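Side-chain contacts in sulfonate ABC transporter, periplasmic sulfonate-binding protein SsuA (PDB 3UIF), which probably binds sulfonates or related sulfate esters in the periplasm and delivers them to an ABC transporter for uptake: residues Glu47-Ala52 against Gly57-Glu62; Ser12-Thr15 against Lys20-Tyr23; Leu103-Asn108 against Lys115-Lys120. One frame throughout, in Å; residues are numbered along the deposited sequence.

Contact 1: Glu47-Ala52 against Gly57-Glu62; sequences EWVPAA and GPVINE
Ala51 and Val59 bring the backbones closest, CA to CA 6.6 Å, where strand 47-51 and helix 57-62 run roughly antiparallel, at 140° between their directions and 8.9 Å between their axes. The contact is wholly apolar and small. Val49 and Ala51, two residues apart on the strand, both point their CB toward the helix, and Val59 and Ile60 answer from one turn of it. The methyl of Ala51 lies at the centre. Ile60 comes alongside it with the outer part of its chain: CG1 stands beside the backbone N, and the chain then runs on extended (chi2 173°), which brings CD1 within 3.8 Å of Ala51 CB, with CG1 equally near. Val59 approaches the same methyl with one branch, CG1 lying 4.0 Å from Ala51 CB. That branch is anti to its own backbone N (chi1 172°) and also meets the strand two residues earlier, where Val49 CG1 lies 4.2 Å from Val59 CG1. One valine methyl thus spans Val49 and Ala51, while Ile60 closes over Ala51 and continues onto Ala11 of strand 6-17. Ala51 and Ile60 are buried; Val59 sits nearer the margin. The helix has a wider pi-type turn here, with Glu62 N bonded to Gly57 O at 2.9 Å. On the opposite side of the strand, Trp48 packs against Val30 and Val31 of helix 26-32, and Pro50 against Ala14. Strand 44-51, helix 56-65 and strand 71-75 form a beta-alpha-beta crossover, both strands pairing in parallel with the intervening strand 6-17; such helix-covered sheets build the alpha/beta lobes of periplasmic binding proteins.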
ATOM      1  N   GLU A  47       2.359 -19.567  -9.341  1.00 49.45           N
ATOM      2  CA  GLU A  47       3.716 -19.698  -8.865  1.00 50.42           C
ATOM      3  C   GLU A  47       4.181 -18.393  -8.244  1.00 48.97           C
ATOM      4  O   GLU A  47       4.097 -17.332  -8.858  1.00 48.14           O
ATOM      5  CB  GLU A  47       4.637 -20.079 -10.007  1.00 51.99           C
ATOM      6  CG  GLU A  47       4.772 -21.569 -10.208  1.00 54.62           C
ATOM      7  CD  GLU A  47       5.836 -21.891 -11.231  1.00 56.37           C
ATOM      8  OE1 GLU A  47       6.785 -21.073 -11.351  1.00 55.58           O
ATOM      9  OE2 GLU A  47       5.721 -22.952 -11.905  1.00 59.34           O
ATOM     10  N   TRP A  48       4.678 -18.467  -7.024  1.00 49.06           N
ATOM     11  CA  TRP A  48       5.023 -17.257  -6.315  1.00 48.11           C
ATOM     12  C   TRP A  48       6.424 -16.853  -6.613  1.00 48.88           C
ATOM     13  O   TRP A  48       7.306 -17.694  -6.715  1.00 50.45           O
ATOM     14  CB  TRP A  48       4.820 -17.435  -4.832  1.00 48.07           C
ATOM     15  CG  TRP A  48       3.405 -17.797  -4.476  1.00 47.55           C
ATOM     16  CD1 TRP A  48       2.939 -19.018  -4.001  1.00 48.61           C
ATOM     17  CD2 TRP A  48       2.210 -16.937  -4.562  1.00 46.00           C
ATOM     18  NE1 TRP A  48       1.588 -18.976  -3.781  1.00 47.89           N
ATOM     19  CE2 TRP A  48       1.083 -17.761  -4.094  1.00 46.36           C
ATOM     20  CE3 TRP A  48       1.971 -15.613  -4.954  1.00 44.63           C
ATOM     21  CZ2 TRP A  48      -0.216 -17.264  -4.024  1.00 45.33           C
ATOM     22  CZ3 TRP A  48       0.657 -15.122  -4.880  1.00 43.64           C
ATOM     23  CH2 TRP A  48      -0.410 -15.930  -4.424  1.00 44.00           C
ATOM     24  N   VAL A  49       6.622 -15.554  -6.808  1.00 47.83           N
ATOM     25  CA  VAL A  49       7.950 -14.985  -6.946  1.00 48.59           C
ATOM     26  C   VAL A  49       8.123 -13.993  -5.788  1.00 48.16           C
ATOM     27  O   VAL A  49       7.869 -12.805  -5.932  1.00 47.01           O
ATOM     28  CB  VAL A  49       8.165 -14.322  -8.334  1.00 48.97           C
ATOM     29  CG1 VAL A  49       9.603 -13.850  -8.491  1.00 50.14           C
ATOM     30  CG2 VAL A  49       7.803 -15.289  -9.463  1.00 49.46           C
ATOM     31  N   PRO A  50       8.530 -14.497  -4.620  1.00 49.49           N
ATOM     32  CA  PRO A  50       8.792 -13.625  -3.487  1.00 48.34           C
ATOM     33  C   PRO A  50       9.979 -12.689  -3.765  1.00 48.99           C
ATOM     34  O   PRO A  50      10.980 -13.093  -4.356  1.00 51.21           O
ATOM     35  CB  PRO A  50       9.150 -14.616  -2.376  1.00 51.05           C
ATOM     36  CG  PRO A  50       9.748 -15.774  -3.105  1.00 51.65           C
ATOM     37  CD  PRO A  50       8.908 -15.896  -4.337  1.00 49.95           C
ATOM     38  N   ALA A  51       9.853 -11.441  -3.352  1.00 49.26           N
ATOM     39  CA  ALA A  51      10.909 -10.471  -3.559  1.00 49.36           C
ATOM     40  C   ALA A  51      11.201  -9.753  -2.257  1.00 50.60           C
ATOM     41  O   ALA A  51      10.298  -9.197  -1.642  1.00 48.44           O
ATOM     42  CB  ALA A  51      10.502  -9.474  -4.629  1.00 47.84           C
ATOM     43  N   ALA A  52      12.460  -9.772  -1.833  1.00 52.27           N
ATOM     44  CA  ALA A  52      12.877  -8.971  -0.684  1.00 51.43           C
ATOM     45  C   ALA A  52      12.569  -7.488  -0.925  1.00 51.01           C
ATOM     46  O   ALA A  52      12.487  -7.000  -2.070  1.00 51.11           O
ATOM     47  CB  ALA A  52      14.350  -9.178  -0.379  1.00 54.30           C
ATOM     48  N   GLY A  57      12.773  -3.414  -7.688  1.00 49.42           N
ATOM     49  CA  GLY A  57      13.212  -3.009  -9.014  1.00 50.36           C
ATOM     50  C   GLY A  57      13.761  -4.143  -9.882  1.00 51.65           C
ATOM     51  O   GLY A  57      13.174  -4.466 -10.917  1.00 51.21           O
ATOM     52  N   PRO A  58      14.916  -4.726  -9.487  1.00 53.07           N
ATOM     53  CA  PRO A  58      15.623  -5.756 -10.273  1.00 54.29           C
ATOM     54  C   PRO A  58      14.970  -7.151 -10.302  1.00 53.88           C
ATOM     55  O   PRO A  58      15.419  -8.021 -11.062  1.00 55.13           O
ATOM     56  CB  PRO A  58      17.003  -5.824  -9.616  1.00 56.07           C
ATOM     57  CG  PRO A  58      16.800  -5.312  -8.243  1.00 55.02           C
ATOM     58  CD  PRO A  58      15.715  -4.285  -8.329  1.00 53.60           C
ATOM     59  N   VAL A  59      13.932  -7.357  -9.491  1.00 52.20           N
ATOM     60  CA  VAL A  59      13.133  -8.585  -9.534  1.00 51.41           C
ATOM     61  C   VAL A  59      11.698  -8.307 -10.032  1.00 49.45           C
ATOM     62  O   VAL A  59      11.303  -8.856 -11.050  1.00 49.67           O
ATOM     63  CB  VAL A  59      13.158  -9.350  -8.180  1.00 51.27           C
ATOM     64  CG1 VAL A  59      12.172 -10.507  -8.164  1.00 50.18           C
ATOM     65  CG2 VAL A  59      14.553  -9.877  -7.899  1.00 53.29           C
ATOM     66  N   ILE A  60      10.923  -7.460  -9.352  1.00 48.42           N
ATOM     67  CA  ILE A  60       9.525  -7.274  -9.779  1.00 46.71           C
ATOM     68  C   ILE A  60       9.389  -6.402 -11.020  1.00 46.88           C
ATOM     69  O   ILE A  60       9.019  -6.916 -12.071  1.00 47.24           O
ATOM     70  CB  ILE A  60       8.557  -6.836  -8.663  1.00 45.04           C
ATOM     71  CG1 ILE A  60       8.602  -7.819  -7.479  1.00 45.71           C
ATOM     72  CG2 ILE A  60       7.143  -6.760  -9.216  1.00 43.87           C
ATOM     73  CD1 ILE A  60       7.797  -7.394  -6.255  1.00 43.94           C
ATOM     74  N   ASN A  61       9.681  -5.105 -10.924  1.00 47.00           N
ATOM     75  CA  ASN A  61       9.618  -4.232 -12.104  1.00 47.65           C
ATOM     76  C   ASN A  61      10.350  -4.819 -13.309  1.00 49.33           C
ATOM     77  O   ASN A  61       9.865  -4.737 -14.429  1.00 49.57           O
ATOM     78  CB  ASN A  61      10.151  -2.836 -11.794  1.00 47.97           C
ATOM     79  CG  ASN A  61       9.180  -2.014 -10.976  1.00 46.08           C
ATOM     80  OD1 ASN A  61       8.090  -2.470 -10.662  1.00 45.28           O
ATOM     81  ND2 ASN A  61       9.571  -0.796 -10.629  1.00 46.70           N
ATOM     82  N   GLU A  62      11.501  -5.434 -13.050  1.00 50.46           N
ATOM     83  CA  GLU A  62      12.316  -6.082 -14.083  1.00 52.38           C
ATOM     84  C   GLU A  62      11.677  -7.337 -14.702  1.00 52.14           C
ATOM     85  O   GLU A  62      11.736  -7.533 -15.929  1.00 53.30           O
ATOM     86  CB  GLU A  62      13.711  -6.405 -13.532  1.00 54.03           C
ATOM     87  CG  GLU A  62      14.569  -7.289 -14.422  1.00 55.70           C
ATOM     88  CD  GLU A  62      14.724  -6.736 -15.823  1.00 57.21           C
ATOM     89  OE1 GLU A  62      14.590  -5.499 -15.984  1.00 57.30           O
ATOM     90  OE2 GLU A  62      14.979  -7.541 -16.764  1.00 60.24           O
TER

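Contact 2: Ser12-Thr15 against Lys20-Tyr23; sequences SVAT and KTVY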
ATOM      1  N   SER A  12       5.247 -10.990  -5.086  1.00 44.14           N
ATOM      2  CA  SER A  12       4.894 -10.219  -3.904  1.00 42.37           C
ATOM      3  C   SER A  12       6.161  -9.746  -3.191  1.00 45.80           C
ATOM      4  O   SER A  12       7.255 -10.298  -3.399  1.00 45.50           O
ATOM      5  CB  SER A  12       4.087 -11.078  -2.952  1.00 44.09           C
ATOM      6  OG  SER A  12       4.942 -12.051  -2.356  1.00 46.52           O
ATOM      7  N   VAL A  13       6.016  -8.730  -2.346  1.00 44.29           N
ATOM      8  CA  VAL A  13       7.121  -8.303  -1.492  1.00 44.78           C
ATOM      9  C   VAL A  13       7.118  -9.211  -0.272  1.00 46.32           C
ATOM     10  O   VAL A  13       6.073  -9.388   0.348  1.00 45.40           O
ATOM     11  CB  VAL A  13       6.996  -6.820  -1.066  1.00 44.91           C
ATOM     12  CG1 VAL A  13       8.135  -6.429  -0.132  1.00 46.27           C
ATOM     13  CG2 VAL A  13       6.985  -5.912  -2.288  1.00 43.82           C
ATOM     14  N   ALA A  14       8.276  -9.785   0.055  1.00 47.45           N
ATOM     15  CA  ALA A  14       8.386 -10.799   1.108  1.00 48.54           C
ATOM     16  C   ALA A  14       9.533 -10.533   2.084  1.00 50.12           C
ATOM     17  O   ALA A  14      10.560  -9.971   1.718  1.00 50.14           O
ATOM     18  CB  ALA A  14       8.526 -12.186   0.496  1.00 49.53           C
ATOM     19  N   THR A  15       9.346 -10.956   3.332  1.00 50.47           N
ATOM     20  CA  THR A  15      10.327 -10.729   4.394  1.00 51.29           C
ATOM     21  C   THR A  15      10.328 -11.929   5.341  1.00 53.32           C
ATOM     22  O   THR A  15       9.267 -12.322   5.840  1.00 53.01           O
ATOM     23  CB  THR A  15      10.006  -9.447   5.220  1.00 50.93           C
ATOM     24  OG1 THR A  15       9.601  -8.377   4.352  1.00 49.31           O
ATOM     25  CG2 THR A  15      11.215  -8.999   6.051  1.00 52.18           C
ATOM     26  N   LYS A  20       9.641 -17.323   9.752  1.00 63.16           N
ATOM     27  CA  LYS A  20       8.445 -17.227   8.901  1.00 62.07           C
ATOM     28  C   LYS A  20       8.618 -16.201   7.756  1.00 60.07           C
ATOM     29  O   LYS A  20       9.659 -15.541   7.668  1.00 58.84           O
ATOM     30  CB  LYS A  20       7.190 -16.960   9.755  1.00 60.19           C
ATOM     31  CG  LYS A  20       6.730 -18.175  10.570  1.00 65.05           C
ATOM     32  CD  LYS A  20       5.610 -17.809  11.542  1.00 66.11           C
ATOM     33  CE  LYS A  20       5.166 -18.993  12.394  1.00 67.88           C
ATOM     34  NZ  LYS A  20       4.037 -18.599  13.291  1.00 66.94           N
ATOM     35  N   THR A  21       7.629 -16.102   6.864  1.00 57.18           N
ATOM     36  CA  THR A  21       7.689 -15.147   5.764  1.00 54.88           C
ATOM     37  C   THR A  21       6.473 -14.223   5.803  1.00 52.05           C
ATOM     38  O   THR A  21       5.327 -14.675   5.683  1.00 52.60           O
ATOM     39  CB  THR A  21       7.751 -15.823   4.378  1.00 55.03           C
ATOM     40  OG1 THR A  21       8.878 -16.707   4.299  1.00 57.20           O
ATOM     41  CG2 THR A  21       7.855 -14.754   3.283  1.00 52.27           C
ATOM     42  N   VAL A  22       6.733 -12.932   5.982  1.00 50.98           N
ATOM     43  CA  VAL A  22       5.702 -11.908   5.882  1.00 50.13           C
ATOM     44  C   VAL A  22       5.594 -11.473   4.428  1.00 48.38           C
ATOM     45  O   VAL A  22       6.609 -11.333   3.724  1.00 48.37           O
ATOM     46  CB  VAL A  22       6.015 -10.664   6.772  1.00 48.75           C
ATOM     47  CG1 VAL A  22       5.160  -9.450   6.396  1.00 47.20           C
ATOM     48  CG2 VAL A  22       5.833 -10.995   8.238  1.00 47.42           C
ATOM     49  N   TYR A  23       4.346 -11.271   4.005  1.00 46.94           N
ATOM     50  CA  TYR A  23       4.007 -10.692   2.717  1.00 45.59           C
ATOM     51  C   TYR A  23       3.186  -9.429   2.974  1.00 44.87           C
ATOM     52  O   TYR A  23       2.328  -9.410   3.908  1.00 44.50           O
ATOM     53  CB  TYR A  23       3.168 -11.678   1.920  1.00 45.22           C
ATOM     54  CG  TYR A  23       3.822 -13.019   1.701  1.00 47.03           C
ATOM     55  CD1 TYR A  23       3.656 -14.049   2.628  1.00 48.15           C
ATOM     56  CD2 TYR A  23       4.590 -13.270   0.548  1.00 47.46           C
ATOM     57  CE1 TYR A  23       4.238 -15.289   2.421  1.00 49.53           C
ATOM     58  CE2 TYR A  23       5.174 -14.509   0.326  1.00 48.68           C
ATOM     59  CZ  TYR A  23       4.991 -15.511   1.268  1.00 49.90           C
ATOM     60  OH  TYR A  23       5.571 -16.744   1.087  1.00 51.68           O
TER
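Ser12 OG and Tyr23 meet through their first torsions: OG sits between its backbone N and carbonyl carbon (chi1 72°), while the Tyr23 ring carbon CG stands beside the backbone N (chi1 -57°), swinging the ring across toward the neighbouring strand. The hydroxyl therefore comes to the edge of the ring, near its plane, with OG 3.2 Å from Tyr23 CD2. Ala14 CB comes obliquely to the CD2-CE2 side, displaced from the ring plane in the same direction as Thr21 CG2, 4.1 Å from Tyr23 CE2. A face of the ring is occupied by Thr21, whose CG2 lies 3.6 Å above the plane, offset toward the rim; this methyl also reaches Ala14 CB across the strands, at 3.8 Å. The Thr21 hydroxyl is engaged with Asn16 OD1 at the end of the hairpin. The ring continues onto Ser28 and Val31 of helix 26-32, which lies over this side of the sheet. With an alanine in place of Tyr23, Ala14 and the Thr21 methyl would probably lose their shared packing surface, opening a gap beneath that helix. Thr15 and Val22 direct their side chains to the other face and form the hydrogen-bonded antiparallel pair: Thr15 N binds Val22 O at 2.8 Å and Val22 N binds Thr15 O at 2.6 Å. The carbonyls are used further by CA-H...O contacts, from Ala14 CA to Val22 O and from Thr21 CA to Thr15 O. Tyr23, which forms the non-hydrogen-bonded pair with Ala14, sends its CA-H to Val13 O, CA to O 3.4 Å. Such alternation is that of an antiparallel ladder, and the short connection between the consecutive strands 6-17 and 20-23 makes it a beta hairpin.

Contact 3: Leu103-Asn108 against Lys115-Lys120; sequences LVVPKN and KDLKGK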
ATOM      1  N   LEU A 103       2.632  11.710  12.277  1.00 43.31           N
ATOM      2  CA  LEU A 103       3.640  12.665  12.740  1.00 44.71           C
ATOM      3  C   LEU A 103       3.851  12.458  14.222  1.00 45.52           C
ATOM      4  O   LEU A 103       2.900  12.490  15.014  1.00 45.19           O
ATOM      5  CB  LEU A 103       3.224  14.105  12.451  1.00 45.41           C
ATOM      6  CG  LEU A 103       4.250  15.224  12.683  1.00 47.34           C
ATOM      7  CD1 LEU A 103       5.498  15.088  11.819  1.00 47.27           C
ATOM      8  CD2 LEU A 103       3.600  16.580  12.450  1.00 48.28           C
ATOM      9  N   VAL A 104       5.111  12.234  14.579  1.00 46.34           N
ATOM     10  CA  VAL A 104       5.529  11.905  15.931  1.00 46.53           C
ATOM     11  C   VAL A 104       6.498  12.971  16.371  1.00 48.38           C
ATOM     12  O   VAL A 104       7.376  13.361  15.608  1.00 49.14           O
ATOM     13  CB  VAL A 104       6.299  10.574  15.960  1.00 46.79           C
ATOM     14  CG1 VAL A 104       6.307   9.983  17.354  1.00 47.20           C
ATOM     15  CG2 VAL A 104       5.734   9.587  14.930  1.00 45.24           C
ATOM     16  N   VAL A 105       6.327  13.438  17.601  1.00 49.52           N
ATOM     17  CA  VAL A 105       7.248  14.383  18.236  1.00 51.48           C
ATOM     18  C   VAL A 105       7.782  13.777  19.539  1.00 52.41           C
ATOM     19  O   VAL A 105       7.153  12.880  20.091  1.00 51.75           O
ATOM     20  CB  VAL A 105       6.598  15.774  18.500  1.00 52.54           C
ATOM     21  CG1 VAL A 105       6.312  16.493  17.188  1.00 51.66           C
ATOM     22  CG2 VAL A 105       5.345  15.670  19.368  1.00 52.07           C
ATOM     23  N   PRO A 106       8.944  14.259  20.030  1.00 54.05           N
ATOM     24  CA  PRO A 106       9.449  13.701  21.294  1.00 54.99           C
ATOM     25  C   PRO A 106       8.385  13.797  22.376  1.00 55.41           C
ATOM     26  O   PRO A 106       7.500  14.656  22.296  1.00 55.24           O
ATOM     27  CB  PRO A 106      10.641  14.603  21.627  1.00 56.90           C
ATOM     28  CG  PRO A 106      11.118  15.079  20.301  1.00 56.11           C
ATOM     29  CD  PRO A 106       9.868  15.269  19.478  1.00 55.01           C
ATOM     30  N   LYS A 107       8.454  12.904  23.357  1.00 55.87           N
ATOM     31  CA  LYS A 107       7.451  12.876  24.425  1.00 56.30           C
ATOM     32  C   LYS A 107       7.145  14.275  25.002  1.00 57.73           C
ATOM     33  O   LYS A 107       5.979  14.655  25.106  1.00 58.00           O
ATOM     34  CB  LYS A 107       7.850  11.890  25.543  1.00 57.65           C
ATOM     35  CG  LYS A 107       6.845  11.779  26.691  1.00 58.53           C
ATOM     36  CD  LYS A 107       5.513  11.194  26.220  1.00 58.91           C
ATOM     37  CE  LYS A 107       4.334  11.761  27.003  1.00 60.76           C
ATOM     38  NZ  LYS A 107       4.169  13.245  26.846  1.00 61.59           N
ATOM     39  N   ASN A 108       8.186  15.035  25.347  1.00 59.21           N
ATOM     40  CA  ASN A 108       8.019  16.325  26.026  1.00 61.45           C
ATOM     41  C   ASN A 108       7.867  17.564  25.132  1.00 61.69           C
ATOM     42  O   ASN A 108       8.251  18.669  25.535  1.00 63.67           O
ATOM     43  CB  ASN A 108       9.194  16.560  26.988  1.00 64.29           C
ATOM     44  CG  ASN A 108       9.267  15.519  28.091  1.00 67.44           C
ATOM     45  OD1 ASN A 108      10.352  15.018  28.409  1.00 69.43           O
ATOM     46  ND2 ASN A 108       8.109  15.176  28.677  1.00 66.97           N
ATOM     47  N   LYS A 115       2.494  22.899  11.875  1.00 58.90           N
ATOM     48  CA  LYS A 115       2.808  24.328  11.902  1.00 61.34           C
ATOM     49  C   LYS A 115       3.942  24.614  12.878  1.00 62.26           C
ATOM     50  O   LYS A 115       4.880  25.339  12.548  1.00 64.04           O
ATOM     51  CB  LYS A 115       1.563  25.162  12.258  1.00 62.47           C
ATOM     52  CG  LYS A 115       0.493  25.201  11.170  1.00 64.01           C
ATOM     53  CD  LYS A 115      -0.625  26.208  11.445  1.00 67.05           C
ATOM     54  CE  LYS A 115      -1.517  25.798  12.615  1.00 67.00           C
ATOM     55  NZ  LYS A 115      -2.266  24.534  12.361  1.00 65.00           N
ATOM     56  N   ASP A 116       3.865  23.998  14.058  1.00 61.52           N
ATOM     57  CA  ASP A 116       4.813  24.233  15.147  1.00 62.91           C
ATOM     58  C   ASP A 116       6.222  23.734  14.841  1.00 62.49           C
ATOM     59  O   ASP A 116       7.163  23.995  15.589  1.00 63.44           O
ATOM     60  CB  ASP A 116       4.303  23.575  16.430  1.00 61.55           C
ATOM     61  CG  ASP A 116       2.977  24.159  16.905  1.00 63.66           C
ATOM     62  OD1 ASP A 116       2.785  25.394  16.766  1.00 64.80           O
ATOM     63  OD2 ASP A 116       2.128  23.391  17.427  1.00 62.89           O
ATOM     64  N   LEU A 117       6.374  23.018  13.740  1.00 61.13           N
ATOM     65  CA  LEU A 117       7.656  22.418  13.441  1.00 60.91           C
ATOM     66  C   LEU A 117       8.401  23.198  12.385  1.00 62.48           C
ATOM     67  O   LEU A 117       9.442  22.747  11.889  1.00 62.52           O
ATOM     68  CB  LEU A 117       7.480  20.954  13.026  1.00 58.74           C
ATOM     69  CG  LEU A 117       6.894  20.083  14.135  1.00 57.03           C
ATOM     70  CD1 LEU A 117       6.647  18.676  13.620  1.00 54.96           C
ATOM     71  CD2 LEU A 117       7.800  20.081  15.366  1.00 57.67           C
ATOM     72  N   LYS A 118       7.864  24.370  12.043  1.00 63.90           N
ATOM     73  CA  LYS A 118       8.516  25.276  11.100  1.00 65.78           C
ATOM     74  C   LYS A 118       9.952  25.557  11.529  1.00 67.30           C
ATOM     75  O   LYS A 118      10.206  25.891  12.685  1.00 68.14           O
ATOM     76  CB  LYS A 118       7.734  26.584  10.979  1.00 67.45           C
ATOM     77  CG  LYS A 118       6.413  26.467  10.231  1.00 66.74           C
ATOM     78  CD  LYS A 118       5.903  27.837   9.813  1.00 69.15           C
ATOM     79  CE  LYS A 118       6.783  28.421   8.715  1.00 71.28           C
ATOM     80  NZ  LYS A 118       6.353  29.792   8.327  1.00 74.35           N
ATOM     81  N   GLY A 119      10.875  25.385  10.586  1.00 67.82           N
ATOM     82  CA  GLY A 119      12.297  25.601  10.811  1.00 69.53           C
ATOM     83  C   GLY A 119      12.969  24.521  11.633  1.00 68.43           C
ATOM     84  O   GLY A 119      14.140  24.651  11.986  1.00 69.96           O
ATOM     85  N   LYS A 120      12.236  23.453  11.936  1.00 66.08           N
ATOM     86  CA  LYS A 120      12.749  22.342  12.744  1.00 65.08           C
ATOM     87  C   LYS A 120      13.237  21.168  11.899  1.00 63.54           C
ATOM     88  O   LYS A 120      13.019  21.133  10.685  1.00 63.36           O
ATOM     89  CB  LYS A 120      11.678  21.856  13.729  1.00 63.57           C
ATOM     90  CG  LYS A 120      11.149  22.919  14.677  1.00 64.73           C
ATOM     91  CD  LYS A 120      12.006  23.071  15.918  1.00 65.65           C
ATOM     92  CE  LYS A 120      11.419  24.113  16.857  1.00 67.05           C
ATOM     93  NZ  LYS A 120      12.341  24.355  17.997  1.00 69.09           N
TER
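Leu103 and Leu117 reach toward each other tip to tip, the strand residue offering both of its end methyls to a single one of its partner. Leu117 CD1 lies 3.9 Å from Leu103 CD2 and 4.2 Å from Leu103 CD1. Its extended chain, with chi2 176°, carries that methyl out from the 3-10 segment 115-117 to the strand. Val105 adds its CG1 branch obliquely, 4.2 Å from Leu117 CD1, so that one methyl serves both strand residues. All three side chains are buried; Leu117 also rests on Ala111, and Leu103 and Val105 both pack on Ile188 of the neighbouring strand 185-190. The other side of the loop is polar and exposed. Lys115 NZ forms a salt bridge with Glu141, Asp116 OD2 accepts a bond from the backbone N of Lys112, and Lys118 and Lys120 lean on Asp147 and Asp168. Here the chain reverses in a type II turn, Lys120 N bonding to Leu117 O at 2.9 Å, with Gly119 taking the positive phi of 74°. With only methyl groups meeting across the two segments, the contact rests on dispersion and the exclusion of water, giving cohesion without directional bonds, while the polar bonds of Lys115 and Asp116 lie on the exposed side of the loop.

How the contacts relate
From the N terminus, contact 2 comes first, closing the hairpin between strands 6-17 and 20-23; contact 1 follows, closing the short connection from strand 44-51 into helix 56-65; contact 3 closes the loop leading from strand 102-106 toward strand 121-124. The three lie in series, none nesting or crossing. Contacts 1 and 2 join directly through neighbouring strands of one sheet, with probable hydrogen bonds from Ala14 N to Ala51 O (2.7 Å) and from Ala51 N to Ser12 O (2.8 Å), tying hairpin and crossover helix together. Contact 3 packs a loop onto strand 102-106 of the other sheet, its centre about 38 Å from that of contact 1 and about 33 Å from that of contact 2.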